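Long-range contact in N-acetylmuramoyl-L-alanine amidase XlyA (Bacillus subtilis, PDB 3RDR), which cleaves the bond between N-acetylmuramoyl groups and L-amino acids in cell-wall peptidoglycan, the chain here being its zinc-binding catalytic domain: residues A[31-36]-A[142-147]. Residues are numbered along the deposited sequence; the frame is centred on the assembly and turned at random.
Sequences VHNTAN and PRKLLD. With ZN (zinc ion), chain B.
Asn33 reaches from the end of strand 28-33 across Pro142 to the backbone of the loop beyond it. Its CG stands anti to the carbonyl carbon, beside the backbone N (chi1 -84°), which lays the amide over Pro142 CB and brings OD1 to the loop backbone. OD1 accepts the backbone N-H of Lys144, with N to OD1 2.9 Å. The donor lies in the carbonyl plane, and the C=O...N angle is 150°. At the other end of the amide, ND2 donates to His32 O at 2.9 Å. This bond is more bent, and the donor sits above the carbonyl plane. Two bonds thus fix the rotation of the buried amide. Pro142 CB lies 3.4 Å from Asn33 CG. The proline ring also meets Val31, its CD lying 3.4 Å from Val31 O. Val31 CG1 and Leu145 CD2 add a looser apolar touch, and Trp149 of helix 149-154 packs on both Val31 and Pro142. A water bridges Asn33 O and Arg143 N.

Nearer the surface, the guanidinium of Arg143 lies across Ala35. Ala35 CA sits 3.3 Å above one face, offset toward its rim. Arg143 NH2 forms a salt bridge with Glu99, which also accepts a hydrogen bond from Ala35 N.

The CB of His32 points away from the loop. ND1 binds zinc at 2.2 Å, and NE2 is hydrogen-bonded to His80, a second-shell partner that helps fix the ring's rotation. His133 and Cys141 complete the protein ligands. The contact joins inner strand 28-33, which carries His32, to the loop directly following Cys141 through a cis peptide bond, at the zinc site of the T7 lysozyme-like amidase fold.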
loop_
_atom_site.group_PDB
_atom_site.type_symbol
_atom_site.label_atom_id
_atom_site.label_comp_id
_atom_site.label_asym_id
_atom_site.label_seq_id
_atom_site.Cartn_x
_atom_site.Cartn_y
_atom_site.Cartn_z
ATOM N N VAL A 31 1.691 1.730 -5.415
ATOM C CA VAL A 31 0.967 2.745 -4.641
ATOM C C VAL A 31 -0.516 2.853 -4.975
ATOM O O VAL A 31 -0.898 2.860 -6.143
ATOM C CB VAL A 31 1.612 4.134 -4.844
ATOM C CG1 VAL A 31 0.896 5.183 -3.994
ATOM C CG2 VAL A 31 3.089 4.067 -4.490
ATOM N N HIS A 32 -1.339 2.949 -3.930
ATOM C CA HIS A 32 -2.791 3.064 -4.062
ATOM C C HIS A 32 -3.302 4.251 -3.237
ATOM O O HIS A 32 -2.576 4.822 -2.425
ATOM C CB HIS A 32 -3.503 1.822 -3.497
ATOM C CG HIS A 32 -3.037 0.513 -4.057
ATOM N ND1 HIS A 32 -3.751 -0.186 -5.005
ATOM C CD2 HIS A 32 -1.973 -0.264 -3.743
ATOM C CE1 HIS A 32 -3.153 -1.338 -5.249
ATOM N NE2 HIS A 32 -2.071 -1.410 -4.495
ATOM N N ASN A 33 -4.569 4.590 -3.450
ATOM C CA ASN A 33 -5.269 5.634 -2.700
ATOM C C ASN A 33 -6.574 4.920 -2.357
ATOM O O ASN A 33 -7.202 4.342 -3.239
ATOM C CB ASN A 33 -5.552 6.872 -3.566
ATOM C CG ASN A 33 -4.368 7.835 -3.632
ATOM O OD1 ASN A 33 -4.399 8.818 -4.374
ATOM N ND2 ASN A 33 -3.325 7.563 -2.854
ATOM N N THR A 34 -6.978 4.948 -1.091
ATOM C CA THR A 34 -8.190 4.251 -0.656
ATOM C C THR A 34 -9.508 4.703 -1.290
ATOM O O THR A 34 -10.459 3.918 -1.357
ATOM C CB THR A 34 -8.370 4.347 0.869
ATOM O OG1 THR A 34 -8.586 5.716 1.231
ATOM C CG2 THR A 34 -7.133 3.823 1.596
ATOM N N ALA A 35 -9.565 5.954 -1.749
ATOM C CA ALA A 35 -10.789 6.508 -2.335
ATOM C C ALA A 35 -11.910 6.463 -1.289
ATOM O O ALA A 35 -13.094 6.317 -1.612
ATOM C CB ALA A 35 -11.197 5.720 -3.593
ATOM N N ASN A 36 -11.518 6.596 -0.027
ATOM C CA ASN A 36 -12.454 6.585 1.088
ATOM C C ASN A 36 -12.249 7.883 1.865
ATOM O O ASN A 36 -11.362 7.970 2.718
ATOM C CB ASN A 36 -12.172 5.386 1.998
ATOM C CG ASN A 36 -13.279 5.149 3.005
ATOM O OD1 ASN A 36 -14.042 6.063 3.329
ATOM N ND2 ASN A 36 -13.367 3.923 3.520
ATOM N N PRO A 142 -3.361 5.298 -8.109
ATOM C CA PRO A 142 -3.878 6.183 -7.056
ATOM C C PRO A 142 -4.532 7.444 -7.632
ATOM O O PRO A 142 -3.851 8.345 -8.120
ATOM C CB PRO A 142 -2.629 6.484 -6.234
ATOM C CG PRO A 142 -1.568 6.555 -7.283
ATOM C CD PRO A 142 -1.892 5.385 -8.191
ATOM N N ARG A 143 -5.857 7.499 -7.549
ATOM C CA ARG A 143 -6.633 8.600 -8.103
ATOM C C ARG A 143 -6.184 10.025 -7.785
ATOM O O ARG A 143 -6.350 10.913 -8.617
ATOM C CB ARG A 143 -8.114 8.427 -7.733
ATOM C CG ARG A 143 -8.445 8.618 -6.258
ATOM C CD ARG A 143 -9.947 8.546 -6.040
ATOM N NE ARG A 143 -10.351 9.099 -4.751
ATOM C CZ ARG A 143 -11.614 9.247 -4.359
ATOM N NH1 ARG A 143 -12.608 8.878 -5.155
ATOM N NH2 ARG A 143 -11.883 9.774 -3.173
ATOM N N LYS A 144 -5.610 10.251 -6.607
ATOM C CA LYS A 144 -5.172 11.598 -6.234
ATOM C C LYS A 144 -3.707 11.902 -6.533
ATOM O O LYS A 144 -3.241 13.023 -6.304
ATOM C CB LYS A 144 -5.420 11.849 -4.742
ATOM C CG LYS A 144 -6.873 11.762 -4.322
ATOM C CD LYS A 144 -7.099 12.451 -2.991
ATOM C CE LYS A 144 -6.827 13.947 -3.101
ATOM N NZ LYS A 144 -7.176 14.667 -1.853
ATOM N N LEU A 145 -2.982 10.913 -7.041
ATOM C CA LEU A 145 -1.568 11.095 -7.344
ATOM C C LEU A 145 -1.211 10.878 -8.814
ATOM O O LEU A 145 -0.112 11.223 -9.241
ATOM C CB LEU A 145 -0.730 10.148 -6.475
ATOM C CG LEU A 145 -0.260 10.589 -5.083
ATOM C CD1 LEU A 145 -1.269 11.512 -4.436
ATOM C CD2 LEU A 145 -0.021 9.353 -4.224
ATOM N N LEU A 146 -2.134 10.316 -9.588
ATOM C CA LEU A 146 -1.875 10.041 -10.996
ATOM C C LEU A 146 -1.496 11.259 -11.839
ATOM O O LEU A 146 -0.461 11.246 -12.506
ATOM C CB LEU A 146 -3.070 9.304 -11.618
ATOM C CG LEU A 146 -3.145 7.810 -11.258
ATOM C CD1 LEU A 146 -4.455 7.205 -11.732
ATOM C CD2 LEU A 146 -1.964 7.083 -11.886
ATOM N N ASP A 147 -2.314 12.310 -11.811
ATOM C CA ASP A 147 -2.019 13.513 -12.593
ATOM C C ASP A 147 -0.705 14.179 -12.199
ATOM O O ASP A 147 -0.165 14.989 -12.951
ATOM C CB ASP A 147 -3.146 14.543 -12.467
ATOM C CG ASP A 147 -4.380 14.156 -13.248
ATOM O OD1 ASP A 147 -4.236 13.714 -14.406
ATOM O OD2 ASP A 147 -5.498 14.304 -12.707
HETATM ZN ZN ZN B . -5.431 0.576 -6.253
HETATM O O HOH W 1 -7.547 5.665 -5.963
#